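Local coordinates for protein 6-phospho-beta-d glycosidase (Streptococcus pyogenes, PDB 5FOO) that probably hydrolyses 6-phospho-beta-glucosides as a family 1 glycoside hydrolase, and binds 6-phosphocyclophellitol in its pocket, at residues A[134-139]-A[193-198]; A[141-146]-A[201-206]; A[339-344]-A[394-399]. The protein carries 1 engineered substitution. One frame throughout, in Å; residues are numbered along the deposited sequence.

Contact 1: A[134-139]-A[193-198]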
loop_
_atom_site.group_PDB
_atom_site.type_symbol
_atom_site.label_atom_id
_atom_site.label_comp_id
_atom_site.label_asym_id
_atom_site.label_seq_id
_atom_site.Cartn_x
_atom_site.Cartn_y
_atom_site.Cartn_z
ATOM N N GLU A 134 15.079 0.384 -11.631
ATOM C CA GLU A 134 15.509 0.959 -12.924
ATOM C C GLU A 134 15.860 -0.154 -13.857
ATOM O O GLU A 134 15.896 0.071 -15.012
ATOM C CB GLU A 134 16.714 1.891 -12.799
ATOM C CG GLU A 134 16.553 3.054 -11.831
ATOM C CD GLU A 134 17.920 3.522 -11.325
ATOM O OE1 GLU A 134 18.846 3.520 -12.129
ATOM O OE2 GLU A 134 18.079 3.808 -10.146
ATOM N N SER A 135 16.077 -1.375 -13.373
ATOM C CA SER A 135 16.524 -2.435 -14.266
ATOM C C SER A 135 15.450 -3.452 -14.632
ATOM O O SER A 135 14.818 -4.066 -13.726
ATOM C CB SER A 135 17.695 -3.149 -13.650
ATOM O OG SER A 135 17.794 -4.452 -14.195
ATOM N N LYS A 136 15.299 -3.696 -15.942
ATOM C CA LYS A 136 14.387 -4.755 -16.398
ATOM C C LYS A 136 14.853 -6.161 -16.051
ATOM O O LYS A 136 14.024 -7.087 -15.945
ATOM C CB LYS A 136 14.072 -4.589 -17.859
ATOM C CG LYS A 136 13.324 -3.257 -18.109
ATOM C CD LYS A 136 13.044 -3.000 -19.601
ATOM C CE LYS A 136 12.288 -1.690 -19.770
ATOM N NZ LYS A 136 11.806 -1.534 -21.155
ATOM N N HIS A 137 16.145 -6.330 -15.770
ATOM C CA HIS A 137 16.634 -7.611 -15.239
ATOM C C HIS A 137 16.117 -7.825 -13.809
ATOM O O HIS A 137 15.635 -8.888 -13.479
ATOM C CB HIS A 137 18.154 -7.692 -15.276
ATOM C CG HIS A 137 18.696 -8.932 -14.639
ATOM N ND1 HIS A 137 18.425 -10.192 -15.121
ATOM C CD2 HIS A 137 19.498 -9.100 -13.569
ATOM C CE1 HIS A 137 19.057 -11.084 -14.382
ATOM N NE2 HIS A 137 19.704 -10.442 -13.426
ATOM N N VAL A 138 16.193 -6.796 -12.987
ATOM C CA VAL A 138 15.581 -6.824 -11.664
ATOM C C VAL A 138 14.086 -7.184 -11.681
ATOM O O VAL A 138 13.612 -7.949 -10.791
ATOM C CB VAL A 138 15.814 -5.521 -10.894
ATOM C CG1 VAL A 138 14.862 -5.391 -9.684
ATOM C CG2 VAL A 138 17.286 -5.439 -10.487
ATOM N N VAL A 139 13.361 -6.616 -12.632
ATOM C CA VAL A 139 11.957 -6.965 -12.842
ATOM C C VAL A 139 11.808 -8.443 -13.076
ATOM O O VAL A 139 10.911 -9.075 -12.529
ATOM C CB VAL A 139 11.361 -6.229 -14.021
ATOM C CG1 VAL A 139 10.058 -6.885 -14.500
ATOM C CG2 VAL A 139 11.097 -4.792 -13.583
ATOM N N ALA A 193 8.523 3.915 -12.970
ATOM C CA ALA A 193 7.091 3.774 -13.056
ATOM C C ALA A 193 6.681 2.783 -14.160
ATOM O O ALA A 193 5.880 1.884 -13.911
ATOM C CB ALA A 193 6.443 5.110 -13.274
ATOM N N TYR A 194 7.261 2.924 -15.358
ATOM C CA TYR A 194 6.989 1.937 -16.410
ATOM C C TYR A 194 7.406 0.519 -15.954
ATOM O O TYR A 194 6.671 -0.458 -16.174
ATOM C CB TYR A 194 7.695 2.296 -17.710
ATOM C CG TYR A 194 7.644 1.238 -18.775
ATOM C CD1 TYR A 194 8.567 0.258 -18.826
ATOM C CD2 TYR A 194 6.639 1.258 -19.739
ATOM C CE1 TYR A 194 8.508 -0.732 -19.814
ATOM C CE2 TYR A 194 6.559 0.299 -20.736
ATOM C CZ TYR A 194 7.480 -0.710 -20.757
ATOM O OH TYR A 194 7.366 -1.618 -21.718
ATOM N N ASN A 195 8.565 0.418 -15.287
ATOM C CA ASN A 195 9.103 -0.881 -14.943
ATOM C C ASN A 195 8.229 -1.558 -13.872
ATOM O O ASN A 195 8.006 -2.766 -13.927
ATOM C CB ASN A 195 10.560 -0.803 -14.499
ATOM C CG ASN A 195 11.530 -0.539 -15.653
ATOM O OD1 ASN A 195 11.171 -0.521 -16.851
ATOM N ND2 ASN A 195 12.776 -0.328 -15.286
ATOM N N LEU A 196 7.682 -0.773 -12.942
ATOM C CA LEU A 196 6.739 -1.308 -11.929
ATOM C C LEU A 196 5.425 -1.828 -12.519
ATOM O O LEU A 196 4.899 -2.899 -12.112
ATOM C CB LEU A 196 6.502 -0.268 -10.852
ATOM C CG LEU A 196 7.715 -0.084 -9.956
ATOM C CD1 LEU A 196 7.522 1.198 -9.168
ATOM C CD2 LEU A 196 7.891 -1.230 -8.991
ATOM N N ALA A 197 4.922 -1.093 -13.505
ATOM C CA ALA A 197 3.722 -1.489 -14.236
ATOM C C ALA A 197 3.937 -2.757 -15.080
ATOM O O ALA A 197 3.085 -3.605 -15.102
ATOM C CB ALA A 197 3.265 -0.376 -15.139
ATOM N N LEU A 198 5.069 -2.827 -15.758
ATOM C CA LEU A 198 5.493 -3.988 -16.499
ATOM C C LEU A 198 5.685 -5.188 -15.564
ATOM O O LEU A 198 5.268 -6.300 -15.907
ATOM C CB LEU A 198 6.779 -3.747 -17.270
ATOM C CG LEU A 198 7.373 -4.981 -18.005
ATOM C CD1 LEU A 198 6.465 -5.454 -19.117
ATOM C CD2 LEU A 198 8.726 -4.628 -18.570
#

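Contact 2: A[141-146]-A[201-206]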
loop_
_atom_site.group_PDB
_atom_site.type_symbol
_atom_site.label_atom_id
_atom_site.label_comp_id
_atom_site.label_asym_id
_atom_site.label_seq_id
_atom_site.Cartn_x
_atom_site.Cartn_y
_atom_site.Cartn_z
ATOM N N LEU A 141 13.891 -10.790 -12.010
ATOM C CA LEU A 141 14.174 -11.476 -10.765
ATOM C C LEU A 141 12.944 -11.382 -9.767
ATOM O O LEU A 141 12.650 -12.323 -9.011
ATOM C CB LEU A 141 15.438 -10.918 -10.133
ATOM C CG LEU A 141 16.726 -10.981 -10.942
ATOM C CD1 LEU A 141 17.899 -10.454 -10.151
ATOM C CD2 LEU A 141 17.009 -12.402 -11.418
ATOM N N PHE A 142 12.236 -10.256 -9.803
ATOM C CA PHE A 142 10.999 -10.104 -9.032
ATOM C C PHE A 142 9.950 -11.153 -9.466
ATOM O O PHE A 142 9.289 -11.782 -8.640
ATOM C CB PHE A 142 10.487 -8.657 -9.150
ATOM C CG PHE A 142 9.189 -8.377 -8.466
ATOM C CD1 PHE A 142 9.075 -8.479 -7.109
ATOM C CD2 PHE A 142 8.117 -7.908 -9.194
ATOM C CE1 PHE A 142 7.914 -8.186 -6.488
ATOM C CE2 PHE A 142 6.935 -7.637 -8.565
ATOM C CZ PHE A 142 6.834 -7.786 -7.222
ATOM N N VAL A 143 9.853 -11.365 -10.758
ATOM C CA VAL A 143 8.956 -12.396 -11.309
ATOM C C VAL A 143 9.324 -13.767 -10.833
ATOM O O VAL A 143 8.464 -14.543 -10.476
ATOM C CB VAL A 143 8.951 -12.390 -12.869
ATOM C CG1 VAL A 143 8.177 -13.576 -13.458
ATOM C CG2 VAL A 143 8.389 -11.062 -13.374
ATOM N N ALA A 144 10.598 -14.086 -10.827
ATOM C CA ALA A 144 11.015 -15.370 -10.336
ATOM C C ALA A 144 10.687 -15.551 -8.859
ATOM O O ALA A 144 10.239 -16.646 -8.427
ATOM C CB ALA A 144 12.469 -15.580 -10.637
ATOM N N PHE A 145 10.880 -14.475 -8.062
ATOM C CA PHE A 145 10.417 -14.468 -6.672
ATOM C C PHE A 145 8.900 -14.740 -6.561
ATOM O O PHE A 145 8.476 -15.520 -5.717
ATOM C CB PHE A 145 10.800 -13.118 -6.006
ATOM C CG PHE A 145 9.982 -12.728 -4.843
ATOM C CD1 PHE A 145 9.991 -13.485 -3.685
ATOM C CD2 PHE A 145 9.289 -11.506 -4.840
ATOM C CE1 PHE A 145 9.271 -13.084 -2.585
ATOM C CE2 PHE A 145 8.550 -11.136 -3.761
ATOM C CZ PHE A 145 8.547 -11.913 -2.631
ATOM N N SER A 146 8.112 -14.070 -7.382
ATOM C CA SER A 146 6.641 -14.213 -7.348
ATOM C C SER A 146 6.243 -15.666 -7.645
ATOM O O SER A 146 5.342 -16.207 -6.966
ATOM C CB SER A 146 5.915 -13.212 -8.271
ATOM O OG SER A 146 5.999 -13.615 -9.653
ATOM N N ALA A 201 2.304 -6.715 -14.717
ATOM C CA ALA A 201 1.784 -7.546 -15.806
ATOM C C ALA A 201 2.532 -8.872 -15.942
ATOM O O ALA A 201 1.899 -9.903 -16.143
ATOM C CB ALA A 201 1.828 -6.778 -17.115
ATOM N N LYS A 202 3.852 -8.866 -15.766
ATOM C CA LYS A 202 4.617 -10.070 -15.751
ATOM C C LYS A 202 4.343 -11.004 -14.571
ATOM O O LYS A 202 4.360 -12.234 -14.725
ATOM C CB LYS A 202 6.108 -9.777 -15.861
ATOM C CG LYS A 202 6.456 -9.181 -17.206
ATOM C CD LYS A 202 7.957 -9.154 -17.452
ATOM C CE LYS A 202 8.295 -10.386 -18.257
ATOM N NZ LYS A 202 9.746 -10.487 -18.461
ATOM N N VAL A 203 4.078 -10.443 -13.398
ATOM C CA VAL A 203 3.753 -11.263 -12.244
ATOM C C VAL A 203 2.368 -11.882 -12.456
ATOM O O VAL A 203 2.143 -13.075 -12.138
ATOM C CB VAL A 203 3.857 -10.486 -10.901
ATOM C CG1 VAL A 203 3.301 -11.328 -9.775
ATOM C CG2 VAL A 203 5.353 -10.231 -10.646
ATOM N N ILE A 204 1.465 -11.084 -12.980
ATOM C CA ILE A 204 0.130 -11.580 -13.326
ATOM C C ILE A 204 0.196 -12.693 -14.339
ATOM O O ILE A 204 -0.453 -13.709 -14.151
ATOM C CB ILE A 204 -0.803 -10.445 -13.776
ATOM C CG1 ILE A 204 -1.142 -9.549 -12.564
ATOM C CG2 ILE A 204 -2.063 -10.994 -14.435
ATOM C CD1 ILE A 204 -1.850 -8.241 -12.968
ATOM N N GLN A 205 1.032 -12.554 -15.361
ATOM C CA GLN A 205 1.197 -13.629 -16.313
ATOM C C GLN A 205 1.671 -14.867 -15.564
ATOM O O GLN A 205 1.154 -15.954 -15.815
ATOM C CB GLN A 205 2.170 -13.279 -17.425
ATOM C CG GLN A 205 2.401 -14.336 -18.532
ATOM C CD GLN A 205 3.394 -13.828 -19.551
ATOM O OE1 GLN A 205 3.078 -13.676 -20.730
ATOM N NE2 GLN A 205 4.561 -13.446 -19.081
ATOM N N ALA A 206 2.670 -14.717 -14.690
ATOM C CA ALA A 206 3.294 -15.856 -14.039
ATOM C C ALA A 206 2.277 -16.564 -13.148
ATOM O O ALA A 206 2.266 -17.788 -13.095
ATOM C CB ALA A 206 4.544 -15.461 -13.255
#

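Contact 3: A[339-344]-A[394-399]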
loop_
_atom_site.group_PDB
_atom_site.type_symbol
_atom_site.label_atom_id
_atom_site.label_comp_id
_atom_site.label_asym_id
_atom_site.label_seq_id
_atom_site.Cartn_x
_atom_site.Cartn_y
_atom_site.Cartn_z
ATOM N N TRP A 339 -2.270 16.379 8.404
ATOM C CA TRP A 339 -3.088 15.907 7.301
ATOM C C TRP A 339 -4.530 16.334 7.409
ATOM O O TRP A 339 -5.164 16.204 8.472
ATOM C CB TRP A 339 -3.055 14.378 7.234
ATOM C CG TRP A 339 -1.783 13.805 6.667
ATOM C CD1 TRP A 339 -0.728 14.498 6.178
ATOM C CD2 TRP A 339 -1.435 12.414 6.545
ATOM N NE1 TRP A 339 0.242 13.634 5.754
ATOM C CE2 TRP A 339 -0.175 12.350 5.948
ATOM C CE3 TRP A 339 -2.079 11.215 6.879
ATOM C CZ2 TRP A 339 0.482 11.130 5.693
ATOM C CZ3 TRP A 339 -1.456 10.046 6.624
ATOM C CH2 TRP A 339 -0.179 10.001 6.024
ATOM N N GLU A 340 -5.062 16.769 6.282
ATOM C CA GLU A 340 -6.513 17.021 6.153
ATOM C C GLU A 340 -7.294 15.677 6.357
ATOM O O GLU A 340 -6.855 14.597 5.932
ATOM C CB GLU A 340 -6.814 17.575 4.771
ATOM C CG GLU A 340 -8.276 17.958 4.613
ATOM C CD GLU A 340 -8.620 18.627 3.322
ATOM O OE1 GLU A 340 -7.733 18.864 2.449
ATOM O OE2 GLU A 340 -9.819 18.915 3.175
ATOM N N ILE A 341 -8.441 15.789 6.987
ATOM C CA ILE A 341 -9.414 14.731 7.096
ATOM C C ILE A 341 -10.631 15.132 6.215
ATOM O O ILE A 341 -11.280 16.205 6.427
ATOM C CB ILE A 341 -9.813 14.574 8.561
ATOM C CG1 ILE A 341 -8.547 14.127 9.354
ATOM C CG2 ILE A 341 -11.070 13.642 8.732
ATOM C CD1 ILE A 341 -8.799 13.903 10.830
ATOM N N TYR A 342 -10.914 14.286 5.208
ATOM C CA TYR A 342 -12.013 14.502 4.261
ATOM C C TYR A 342 -12.592 13.112 3.783
ATOM O O TYR A 342 -12.268 12.640 2.697
ATOM C CB TYR A 342 -11.478 15.340 3.066
ATOM C CG TYR A 342 -12.575 15.885 2.235
ATOM C CD1 TYR A 342 -13.445 16.878 2.742
ATOM C CD2 TYR A 342 -12.814 15.368 0.974
ATOM C CE1 TYR A 342 -14.499 17.359 1.967
ATOM C CE2 TYR A 342 -13.818 15.874 0.193
ATOM C CZ TYR A 342 -14.673 16.821 0.706
ATOM O OH TYR A 342 -15.706 17.181 -0.108
ATOM N N PRO A 343 -13.398 12.450 4.626
ATOM C CA PRO A 343 -13.942 11.093 4.308
ATOM C C PRO A 343 -14.837 10.981 3.060
ATOM O O PRO A 343 -15.018 9.896 2.524
ATOM C CB PRO A 343 -14.739 10.741 5.586
ATOM C CG PRO A 343 -15.110 12.051 6.184
ATOM C CD PRO A 343 -13.893 12.924 5.939
ATOM N N GLU A 344 -15.342 12.089 2.586
ATOM C CA GLU A 344 -16.152 12.147 1.398
ATOM C C GLU A 344 -15.390 11.680 0.232
ATOM O O GLU A 344 -15.970 11.199 -0.733
ATOM C CB GLU A 344 -16.613 13.558 1.124
ATOM C CG GLU A 344 -17.565 14.112 2.161
ATOM C CD GLU A 344 -16.922 14.911 3.330
ATOM O OE1 GLU A 344 -15.758 14.619 3.774
ATOM O OE2 GLU A 344 -17.637 15.824 3.808
ATOM N N LYS A 394 -15.386 5.308 11.453
ATOM C CA LYS A 394 -16.850 5.363 11.290
ATOM C C LYS A 394 -17.241 6.267 10.148
ATOM O O LYS A 394 -17.979 5.845 9.251
ATOM C CB LYS A 394 -17.514 5.810 12.605
ATOM C CG LYS A 394 -19.014 5.915 12.584
ATOM C CD LYS A 394 -19.608 5.596 13.953
ATOM C CE LYS A 394 -21.128 5.789 13.888
ATOM N NZ LYS A 394 -21.892 5.118 14.973
ATOM N N GLU A 395 -16.719 7.495 10.121
ATOM C CA GLU A 395 -17.007 8.384 8.966
ATOM C C GLU A 395 -16.585 7.836 7.615
ATOM O O GLU A 395 -17.294 8.043 6.618
ATOM C CB GLU A 395 -16.380 9.794 9.130
ATOM C CG GLU A 395 -16.994 10.597 10.272
ATOM C CD GLU A 395 -16.234 11.895 10.587
ATOM O OE1 GLU A 395 -15.599 12.478 9.674
ATOM O OE2 GLU A 395 -16.261 12.314 11.770
ATOM N N HIS A 396 -15.407 7.219 7.534
ATOM C CA HIS A 396 -14.888 6.796 6.220
ATOM C C HIS A 396 -15.752 5.616 5.713
ATOM O O HIS A 396 -16.142 5.556 4.524
ATOM C CB HIS A 396 -13.378 6.463 6.301
ATOM C CG HIS A 396 -12.510 7.685 6.297
ATOM N ND1 HIS A 396 -12.345 8.482 7.419
ATOM C CD2 HIS A 396 -11.793 8.274 5.310
ATOM C CE1 HIS A 396 -11.595 9.519 7.116
ATOM N NE2 HIS A 396 -11.237 9.421 5.850
ATOM N N LEU A 397 -16.050 4.732 6.658
ATOM C CA LEU A 397 -16.952 3.597 6.445
ATOM C C LEU A 397 -18.337 4.024 6.061
ATOM O O LEU A 397 -18.975 3.312 5.283
ATOM C CB LEU A 397 -17.056 2.693 7.671
ATOM C CG LEU A 397 -16.097 1.536 7.696
ATOM C CD1 LEU A 397 -16.152 0.906 9.053
ATOM C CD2 LEU A 397 -16.450 0.491 6.664
ATOM N N THR A 398 -18.814 5.165 6.585
ATOM C CA THR A 398 -20.136 5.665 6.229
ATOM C C THR A 398 -20.120 6.059 4.764
ATOM O O THR A 398 -21.109 5.836 4.017
ATOM C CB THR A 398 -20.569 6.840 7.101
ATOM O OG1 THR A 398 -20.643 6.408 8.463
ATOM C CG2 THR A 398 -21.901 7.312 6.694
ATOM N N TYR A 399 -19.021 6.661 4.314
ATOM C CA TYR A 399 -18.993 7.032 2.926
ATOM C C TYR A 399 -18.720 5.849 2.001
ATOM O O TYR A 399 -19.162 5.882 0.874
ATOM C CB TYR A 399 -18.034 8.166 2.667
ATOM C CG TYR A 399 -18.593 9.500 3.080
ATOM C CD1 TYR A 399 -19.429 10.206 2.229
ATOM C CD2 TYR A 399 -18.298 10.033 4.316
ATOM C CE1 TYR A 399 -19.960 11.424 2.602
ATOM C CE2 TYR A 399 -18.809 11.257 4.709
ATOM C CZ TYR A 399 -19.630 11.951 3.834
ATOM O OH TYR A 399 -20.119 13.152 4.211
HETATM O O HOH W 1 -9.576 11.672 5.395
#

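Contact 1: A[134-139]-A[193-198]
K136 NZ reaches across to Y194, near CE1, and there forms a salt bridge with E282 OE1 and also bonds to Q277 O. Y194 OH is hydrogen-bonded to that same E282 oxygen, so one carboxylate ties the lysine and the tyrosine together. This happens where two outer-layer helices of the (beta/alpha)8 barrel, 136-153 and 186-208, which follow barrel strands 112-116 and 159-161, come side by side near the start of the first. The lysine gets there by stretching out: CG is anti to the carbonyl carbon (chi1 -63°), and the chain beyond it is extended. NZ ends 3.6 Å from Y194 CE1, approaching the ring obliquely.

On the way the chain crosses N195 at about a right angle, with K136 CE 3.3 Å from N195 OD1. The amide of N195 is held at both ends: ND2 bonds to W133 O, just ahead of 134-139, and OD1 bonds to Q191 NE2, one turn back on its own helix. Those two bonds fix the rotation of the amide, leaving OD1 at the edge of the Y194 ring, in its plane.

The helix start has its own N-cap. S135 OG accepts a nearly straight bond from V138 N (3.1 Å, 170°) and a weak, bent one from H137 N (3.0 Å). One turn further on, V139 points toward the partner helix. Its side chain crosses that of N195 at about a right angle, and the CG2 branch, anti to the carbonyl carbon, packs 3.7 Å from N195 O and 4.1 Å from N195 CB.

Contact 2: A[141-146]-A[201-206]
V143 and V203 lie antiparallel alongside each other, meeting through their CG2 methyls 4.2 Å apart, at the point where helices 136-153 and 186-208 come together; the other side chains are arranged around them. The short helical segments run roughly parallel, their axes 9.3 Å apart and crossing at -33°. V143 divides its branches: CG2 rests 3.6 Å from K202 CB, the V143 and K202 side chains crossing at about a right angle, while CG1, anti to the backbone N, lies 4.1 Å from A206 CB. Both methyls of V203 touch S146, CG1 3.5 Å from its OG, and CG2 also reaches F142 CE2 (3.7 Å). F142 and V203 cross at about a right angle, CG2 approaching the ring obliquely. In S146, chi1 of 77° sets OG between the backbone N and the carbonyl carbon; it donates to V143 O at 2.8 Å, so the hydroxyl is satisfied although it lies against methyls.

K202 bends at chi3, and its NZ forms a salt bridge with D140 on the facing helix. Around this buried seam of the barrel's outer layer, F142 meets W133 edge-to-face and also touches the rings of W79 and H163, while helix 280-288 packs on A201, K202 and Q205 of helix 186-208.

Contact 3: A[339-344]-A[394-399]
P343 and H396 bring their CA atoms to 4.8 Å where the chain, leaving strand 339-341, turns alongside helix 387-405 on the outside of the (beta/alpha)8 barrel. The strand begins at W339, which touches the bound 6-phosphocyclophellitol, but the side chain of I341 is already about 12 Å from that ligand. The CA-CB side of the proline rests on the imidazole: P343 CB sits over the ring centre, 3.6 Å from the centroid and 4° off the normal, a CH-pi contact. A second one follows directly, with E344 CA over the centre of the Y399 ring, 3.9 Å from its centroid. The E344 side chain, bent at chi2 (92°), then runs beside the phenol, pointing the same way, with CG 3.4 Å from Y399 OH.

P343 CG also touches E395 OE1 (3.5 Å), which forms a salt bridge with R332 on the strand paired with 339-341; E395 OE2 bonds to Q391. At the edge of the imidazole, in its plane, a water 2.8 Å from H396 NE2 accepts from Y342 N.

With ND1 bonded to F392 O, the histidine is tied at both nitrogens, which fixes its ring; two of the direct contacts are C-H groups over aromatic faces, the polar link being a water.

Overall arrangement
Contacts 1 and 2 are successive portions of a single interface, helix 136-153 against helix 186-208, with centres 11 Å apart; V139 CG1 and K202 CD touch to join them. The chemistry shifts along it: at the partly buried helix start, contact 1 relies on a lysine and an asparagine whose polar ends are bonded outside the two segments, whereas contact 2 is buried and chiefly aliphatic. Contact 3 lies on the opposite side of the chain's centre, about 34 Å from contact 1 between centres, and involves different elements: a turn after strand 339-341 and helix 387-405. Partly buried like contact 1, it uses aromatic faces and a water. Its first segment alone holds a ligand-pocket residue, W339, which does not itself touch the helix.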